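Local structure of serine hydrolase CCSP0084 (Cycloclasticus sp. P1, 4I3F) at residues A[92-97]-A[214-219]; A[164-169]-A[220-225]; A[79-84]-A[104-109]. The protein is a serine hydrolase of the alpha/beta-hydrolase fold, probably an esterase that also cleaves carbon-carbon bonds of meta-cleavage products from aromatic breakdown. One frame throughout, in Å; residues are numbered along the deposited sequence.

Contact 1 of 3, residues A[92-97]-A[214-219]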
# COMPACT_ATOMS: atom_id res chain seq x y z
N PRO A 92 15.54 13.00 -2.90
CA PRO A 92 14.34 12.92 -2.06
C PRO A 92 13.97 14.28 -1.50
O PRO A 92 14.82 14.95 -0.93
CB PRO A 92 14.76 11.98 -0.92
CG PRO A 92 16.26 12.07 -0.88
CD PRO A 92 16.68 12.28 -2.31
N PRO A 93 12.71 14.69 -1.69
CA PRO A 93 12.28 15.97 -1.11
C PRO A 93 11.79 15.74 0.31
O PRO A 93 11.76 14.60 0.77
CB PRO A 93 11.10 16.35 -1.99
CG PRO A 93 10.45 15.01 -2.29
CD PRO A 93 11.63 14.04 -2.45
N ASN A 94 11.42 16.82 1.01
CA ASN A 94 10.71 16.68 2.27
C ASN A 94 9.26 17.12 2.12
O ASN A 94 8.95 17.98 1.29
CB ASN A 94 11.41 17.44 3.39
CG ASN A 94 12.63 16.70 3.93
OD1 ASN A 94 13.69 16.69 3.31
ND2 ASN A 94 12.48 16.07 5.09
N GLY A 95 8.38 16.53 2.91
CA GLY A 95 6.97 16.89 2.87
C GLY A 95 6.16 15.81 2.19
O GLY A 95 6.50 15.36 1.09
N THR A 96 5.07 15.40 2.83
CA THR A 96 4.28 14.29 2.30
C THR A 96 3.64 14.64 0.97
O THR A 96 3.60 13.79 0.07
CB THR A 96 3.24 13.81 3.32
OG1 THR A 96 3.90 13.60 4.58
CG2 THR A 96 2.63 12.49 2.87
N SER A 97 3.17 15.87 0.80
CA SER A 97 2.48 16.20 -0.45
C SER A 97 3.40 16.00 -1.67
O SER A 97 2.96 15.54 -2.73
CB SER A 97 1.90 17.62 -0.42
OG SER A 97 2.92 18.60 -0.48
N PHE A 214 12.59 7.64 4.38
CA PHE A 214 11.37 7.46 5.16
C PHE A 214 11.17 8.68 6.06
O PHE A 214 10.05 9.17 6.22
CB PHE A 214 11.45 6.19 6.01
CG PHE A 214 10.17 5.83 6.73
CD1 PHE A 214 9.23 5.01 6.12
CD2 PHE A 214 9.90 6.31 8.00
CE1 PHE A 214 8.05 4.67 6.78
CE2 PHE A 214 8.73 5.99 8.66
CZ PHE A 214 7.80 5.17 8.05
N GLU A 215 12.26 9.16 6.66
CA GLU A 215 12.19 10.35 7.51
C GLU A 215 11.72 11.56 6.71
O GLU A 215 11.02 12.43 7.24
CB GLU A 215 13.56 10.63 8.14
CG GLU A 215 14.01 9.58 9.15
CD GLU A 215 15.40 9.87 9.71
OE1 GLU A 215 15.61 9.65 10.92
OE2 GLU A 215 16.29 10.31 8.95
N ALA A 216 12.11 11.62 5.45
CA ALA A 216 11.77 12.76 4.60
C ALA A 216 10.30 12.75 4.17
O ALA A 216 9.71 13.82 3.95
CB ALA A 216 12.69 12.82 3.40
N MET A 217 9.73 11.56 4.04
CA MET A 217 8.34 11.41 3.61
C MET A 217 7.34 12.00 4.58
O MET A 217 6.30 12.52 4.17
CB MET A 217 7.97 9.94 3.50
CG MET A 217 8.67 9.21 2.43
SD MET A 217 8.40 7.45 2.66
CE MET A 217 9.61 6.88 1.46
N PHE A 218 7.64 11.88 5.87
CA PHE A 218 6.70 12.28 6.90
C PHE A 218 7.34 13.29 7.83
O PHE A 218 7.02 13.34 9.02
CB PHE A 218 6.18 11.04 7.64
CG PHE A 218 5.65 9.97 6.72
CD1 PHE A 218 4.49 10.19 6.00
CD2 PHE A 218 6.33 8.77 6.55
CE1 PHE A 218 3.99 9.22 5.13
CE2 PHE A 218 5.84 7.79 5.70
CZ PHE A 218 4.67 8.02 4.98
N SER A 219 8.21 14.12 7.26
CA SER A 219 8.95 15.14 8.00
C SER A 219 8.05 16.21 8.63
O SER A 219 8.44 16.88 9.58
CB SER A 219 9.99 15.81 7.10
OG SER A 219 9.37 16.43 5.99
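T96 and G95 meet the last carbonyl groups of helix 208-217, and this is the tightly packed part of the contact. The T96 hydroxyl donates to the carbonyl of M217, with OG1 2.7 Å from M217 O and lying in the carbonyl plane. The torsion accounts for the reach: OG1 stands anti to the carbonyl carbon of T96 (chi1 -50°), beside its backbone N, which brings it to M217 O. The same OG1 lies 3.7 Å from F218 CD1, approaching that ring obliquely. One residue back, the amide of G95, the N-cap of helix 96-113, donates a hydrogen bond to the carbonyl of A216 (N to O 3.2 Å, N-H...O 151°). The A216 methyl packs against the loop, its CB 3.3 Å from P93 O, an oxygen that accepts from W99 NE1. The outer side is looser and faces solvent: N94 and S219 are exposed, and the bond from G95 N to S219 OG is weak (N-H...O 120°), although N94 ND2 touches S219 CB closely at 3.2 Å. Two carbonyls at a helix C-terminus are thus answered by donors at the start of another helix. Around this junction M217 packs on W99 and W103 of helix 96-113, T96 rests against A228 and F229 of helix 222-229, and F218 stacks on W165 at the end of helix 159-165.

Contact 2 of 3, residues A[164-169]-A[220-225]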
# COMPACT_ATOMS: atom_id res chain seq x y z
N GLY A 164 4.51 4.37 13.90
CA GLY A 164 5.04 3.93 12.62
C GLY A 164 5.76 5.02 11.84
O GLY A 164 6.95 4.89 11.52
N TRP A 165 5.05 6.10 11.55
CA TRP A 165 5.61 7.17 10.72
C TRP A 165 6.71 7.96 11.44
O TRP A 165 7.55 8.60 10.80
CB TRP A 165 4.51 8.11 10.23
CG TRP A 165 3.69 7.55 9.10
CD1 TRP A 165 3.83 6.33 8.50
CD2 TRP A 165 2.61 8.21 8.41
NE1 TRP A 165 2.89 6.19 7.48
CE2 TRP A 165 2.14 7.34 7.41
CE3 TRP A 165 2.00 9.47 8.55
CZ2 TRP A 165 1.08 7.67 6.56
CZ3 TRP A 165 0.94 9.79 7.69
CH2 TRP A 165 0.50 8.90 6.71
N GLU A 166 6.71 7.91 12.77
CA GLU A 166 7.72 8.62 13.55
C GLU A 166 8.66 7.65 14.27
O GLU A 166 9.30 8.01 15.24
CB GLU A 166 7.05 9.58 14.54
CG GLU A 166 6.03 10.52 13.88
CD GLU A 166 5.43 11.54 14.83
OE1 GLU A 166 5.99 11.73 15.94
OE2 GLU A 166 4.40 12.15 14.48
N PHE A 167 8.73 6.41 13.77
CA PHE A 167 9.63 5.39 14.29
C PHE A 167 11.07 5.86 14.48
O PHE A 167 11.69 5.59 15.51
CB PHE A 167 9.61 4.16 13.35
CG PHE A 167 10.68 3.13 13.65
CD1 PHE A 167 10.48 2.18 14.64
CD2 PHE A 167 11.86 3.10 12.92
CE1 PHE A 167 11.46 1.23 14.92
CE2 PHE A 167 12.84 2.16 13.18
CZ PHE A 167 12.64 1.22 14.18
N TYR A 168 11.61 6.57 13.50
CA TYR A 168 13.03 6.91 13.56
C TYR A 168 13.40 8.01 14.57
O TYR A 168 14.58 8.35 14.71
CB TYR A 168 13.58 7.25 12.17
CG TYR A 168 13.65 6.07 11.23
CD1 TYR A 168 14.64 5.10 11.38
CD2 TYR A 168 12.76 5.93 10.19
CE1 TYR A 168 14.71 4.02 10.51
CE2 TYR A 168 12.82 4.87 9.32
CZ TYR A 168 13.81 3.91 9.48
OH TYR A 168 13.87 2.85 8.60
N LYS A 169 12.42 8.55 15.28
CA LYS A 169 12.70 9.41 16.42
C LYS A 169 13.34 8.60 17.54
O LYS A 169 14.15 9.12 18.32
CB LYS A 169 11.42 10.07 16.94
CG LYS A 169 10.86 11.16 16.04
CD LYS A 169 9.63 11.80 16.68
CE LYS A 169 9.09 12.94 15.83
NZ LYS A 169 8.78 12.49 14.44
N GLY A 220 6.85 16.36 8.09
CA GLY A 220 5.92 17.35 8.62
C GLY A 220 5.17 16.83 9.83
O GLY A 220 4.42 17.56 10.47
N GLY A 221 5.38 15.55 10.14
CA GLY A 221 4.69 14.93 11.26
C GLY A 221 3.51 14.10 10.80
O GLY A 221 3.14 14.16 9.63
N THR A 222 2.91 13.34 11.71
CA THR A 222 1.81 12.43 11.35
C THR A 222 0.56 13.16 10.87
O THR A 222 -0.03 12.77 9.86
CB THR A 222 1.47 11.45 12.50
OG1 THR A 222 2.62 10.63 12.79
CG2 THR A 222 0.32 10.53 12.12
N LYS A 223 0.17 14.23 11.56
CA LYS A 223 -1.04 14.97 11.16
C LYS A 223 -0.91 15.56 9.75
O LYS A 223 -1.81 15.41 8.92
CB LYS A 223 -1.39 16.05 12.18
CG LYS A 223 -2.52 16.96 11.72
CD LYS A 223 -3.04 17.84 12.84
CE LYS A 223 -3.90 18.97 12.29
NZ LYS A 223 -4.91 18.48 11.30
N LYS A 224 0.21 16.22 9.47
CA LYS A 224 0.41 16.77 8.13
C LYS A 224 0.47 15.68 7.06
O LYS A 224 0.03 15.90 5.92
CB LYS A 224 1.66 17.65 8.08
CG LYS A 224 1.46 19.02 8.71
CD LYS A 224 2.31 20.06 8.01
CE LYS A 224 1.81 21.48 8.29
NZ LYS A 224 2.37 22.04 9.55
N GLY A 225 0.99 14.51 7.43
CA GLY A 225 1.04 13.38 6.52
C GLY A 225 -0.36 12.85 6.20
O GLY A 225 -0.69 12.61 5.03
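W165 and T222 bring the two backbones closest, with CA atoms 6.5 Å apart, where one helix ends and another begins. E166 is the first residue to leave the helical conformation after helix 159-165, while G221 occupies the N-cap of helix 222-229 with a positive phi of 100°; its carbonyl accepts from the amide of G225. Both helices lie in the insertion between strands 142-148 and 243-248, consistent with the cap of this fold. E166 reaches over with a chain extended beyond CG, and its OE2 takes the T222 hydroxyl at 2.9 Å from OG1. The hydroxyl arrives on the anti side of the carboxylate, 29° out of its plane. A weak bond to the same oxygen comes from T222 N, 3.4 Å from OE2, so the hydroxyl and amide of one threonine converge on it. The other oxygen, E166 OE1, forms a salt bridge with K169 NZ at 3.3 Å, although the hydrogen bond within it is weak. W165 supplies the apolar half: its ring edge, led by CZ3, lies 3.6 Å from G225 C, and CE3 is 4.1 Å from T222 CG2. G225, with no side chain, allows this close approach. The indole NE1 bonds to S53 OG. A carboxylate at the first turn of helix 222-229 should interact favourably with the helix dipole, and K169 probably offsets its charge; both are consistent with an ionised E166.

Contact 3 of 3, residues A[79-84]-A[104-109]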
# COMPACT_ATOMS: atom_id res chain seq x y z
N PRO A 79 5.75 -3.04 -7.38
CA PRO A 79 7.02 -2.33 -7.24
C PRO A 79 7.31 -1.90 -5.80
O PRO A 79 6.37 -1.72 -5.01
CB PRO A 79 6.79 -1.08 -8.08
CG PRO A 79 5.29 -0.80 -7.90
CD PRO A 79 4.67 -2.18 -7.91
N ASP A 80 8.59 -1.75 -5.47
CA ASP A 80 8.95 -0.98 -4.29
C ASP A 80 8.60 0.47 -4.62
O ASP A 80 9.01 1.00 -5.65
CB ASP A 80 10.44 -1.09 -3.96
CG ASP A 80 10.83 -2.44 -3.36
OD1 ASP A 80 9.95 -3.30 -3.13
OD2 ASP A 80 12.04 -2.64 -3.10
N ILE A 81 7.82 1.09 -3.75
CA ILE A 81 7.38 2.46 -3.97
C ILE A 81 8.56 3.38 -3.68
O ILE A 81 9.42 3.05 -2.86
CB ILE A 81 6.13 2.74 -3.10
CG1 ILE A 81 4.97 1.86 -3.58
CG2 ILE A 81 5.70 4.19 -3.15
CD1 ILE A 81 3.76 1.89 -2.67
N ALA A 82 8.63 4.50 -4.39
CA ALA A 82 9.79 5.38 -4.31
C ALA A 82 10.10 5.75 -2.86
O ALA A 82 9.19 6.05 -2.07
CB ALA A 82 9.58 6.64 -5.16
N GLY A 83 11.38 5.67 -2.50
CA GLY A 83 11.80 5.94 -1.14
C GLY A 83 11.81 4.70 -0.26
O GLY A 83 12.35 4.74 0.85
N PHE A 84 11.21 3.62 -0.73
CA PHE A 84 11.16 2.37 0.04
C PHE A 84 11.99 1.32 -0.65
O PHE A 84 12.14 1.35 -1.87
CB PHE A 84 9.73 1.83 0.13
CG PHE A 84 8.80 2.67 0.97
CD1 PHE A 84 8.66 2.40 2.33
CD2 PHE A 84 8.06 3.70 0.41
CE1 PHE A 84 7.79 3.16 3.11
CE2 PHE A 84 7.20 4.47 1.19
CZ PHE A 84 7.08 4.20 2.54
N VAL A 104 2.65 9.04 -7.36
CA VAL A 104 1.71 9.00 -8.48
C VAL A 104 2.47 8.90 -9.80
O VAL A 104 2.22 8.00 -10.60
CB VAL A 104 0.75 10.22 -8.46
CG1 VAL A 104 -0.06 10.33 -9.76
CG2 VAL A 104 -0.20 10.11 -7.25
N GLN A 105 3.43 9.80 -10.04
CA GLN A 105 4.15 9.79 -11.31
C GLN A 105 4.95 8.49 -11.49
O GLN A 105 5.09 7.99 -12.61
CB GLN A 105 5.06 11.02 -11.47
CG GLN A 105 5.61 11.19 -12.88
CD GLN A 105 4.51 11.37 -13.92
OE1 GLN A 105 3.61 12.20 -13.74
NE2 GLN A 105 4.58 10.61 -15.00
N GLN A 106 5.47 7.95 -10.39
CA GLN A 106 6.20 6.68 -10.46
C GLN A 106 5.34 5.57 -11.09
O GLN A 106 5.83 4.80 -11.93
CB GLN A 106 6.67 6.24 -9.07
CG GLN A 106 7.38 4.87 -9.09
CD GLN A 106 7.66 4.33 -7.70
OE1 GLN A 106 7.02 4.73 -6.73
NE2 GLN A 106 8.60 3.40 -7.61
N GLN A 107 4.08 5.48 -10.69
CA GLN A 107 3.25 4.40 -11.20
C GLN A 107 2.88 4.60 -12.65
O GLN A 107 2.78 3.64 -13.42
CB GLN A 107 1.99 4.21 -10.33
CG GLN A 107 2.27 3.98 -8.85
CD GLN A 107 3.44 3.03 -8.62
OE1 GLN A 107 3.54 1.99 -9.25
NE2 GLN A 107 4.33 3.40 -7.71
N ILE A 108 2.66 5.86 -13.04
CA ILE A 108 2.41 6.18 -14.45
C ILE A 108 3.65 5.86 -15.29
O ILE A 108 3.53 5.25 -16.36
CB ILE A 108 2.01 7.65 -14.63
CG1 ILE A 108 0.73 7.95 -13.87
CG2 ILE A 108 1.84 7.98 -16.12
CD1 ILE A 108 -0.44 7.09 -14.30
N ASP A 109 4.82 6.26 -14.80
CA ASP A 109 6.08 5.97 -15.48
C ASP A 109 6.33 4.46 -15.58
O ASP A 109 6.92 3.99 -16.55
CB ASP A 109 7.25 6.64 -14.77
CG ASP A 109 7.25 8.15 -14.93
OD1 ASP A 109 6.56 8.66 -15.84
OD2 ASP A 109 7.96 8.82 -14.14
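The loop that leaves strand 75-79 is pinned to helix 96-113 by the side-chain amide of Q106. Its two ends serve two backbone groups: NE2 donates to D80 O at 3.1 Å, and OE1 accepts from A82 N at 2.8 Å. The first bond lies in the D80 carbonyl plane on a lone pair, with the oxygen 22° out of the Q106 amide plane. The second is more bent at the acceptor, the C=O...N angle being 109° and the donor tilted from the carbonyl plane. Q106 reaches the loop because CG is anti to its backbone N (chi1 177°) and the chain stays extended beyond it. In the alpha/beta-hydrolase fold, the loop and helix 96-113 belong to the beta-alpha-beta crossover from strand 75-79 to the parallel strand 119-124, with strand 46-50 between them in the sheet; the loop includes a type II turn from I81 to F84, closed by F84 N bonding to I81 O. Besides D80 O, Q106 NE2 has T34 OG1 of strand 32-39 as a partner, while D80 O also accepts from S87 OG; the glutamine therefore ties loop, helix and sheet together. The A82 methyl lies 3.6 Å from Q106 OE1. Q107, bent at chi2, brings OE1 to 3.6 Å from P79 CG, is buried against L48 and L50 of strand 46-50, and has a polar partner in the model at neither end of its amide.

How the contacts relate
Contacts 1 and 3 both use helix 96-113, contact 1 at its start and contact 3 midway, with centres about 14 Å apart. They touch where M217 CE comes 3.4 Å from F84 CE2. Contact 2 is about 9 Å from contact 1, centre to centre; helices 208-217 and 222-229 follow each other, and F218 CE1 lies 3.5 Å from W165 CE2. Contacts 2 and 3 do not touch, their nearest atoms being about 7 Å apart. Along the chain, contact 1 interleaves with each of the others, whereas contact 3 closes before contact 2 opens. Contact 1 bridges the beta-alpha-beta crossover that contains helix 96-113 to the helices between strands 142-148 and 243-248, consistent with a helical lid in this family.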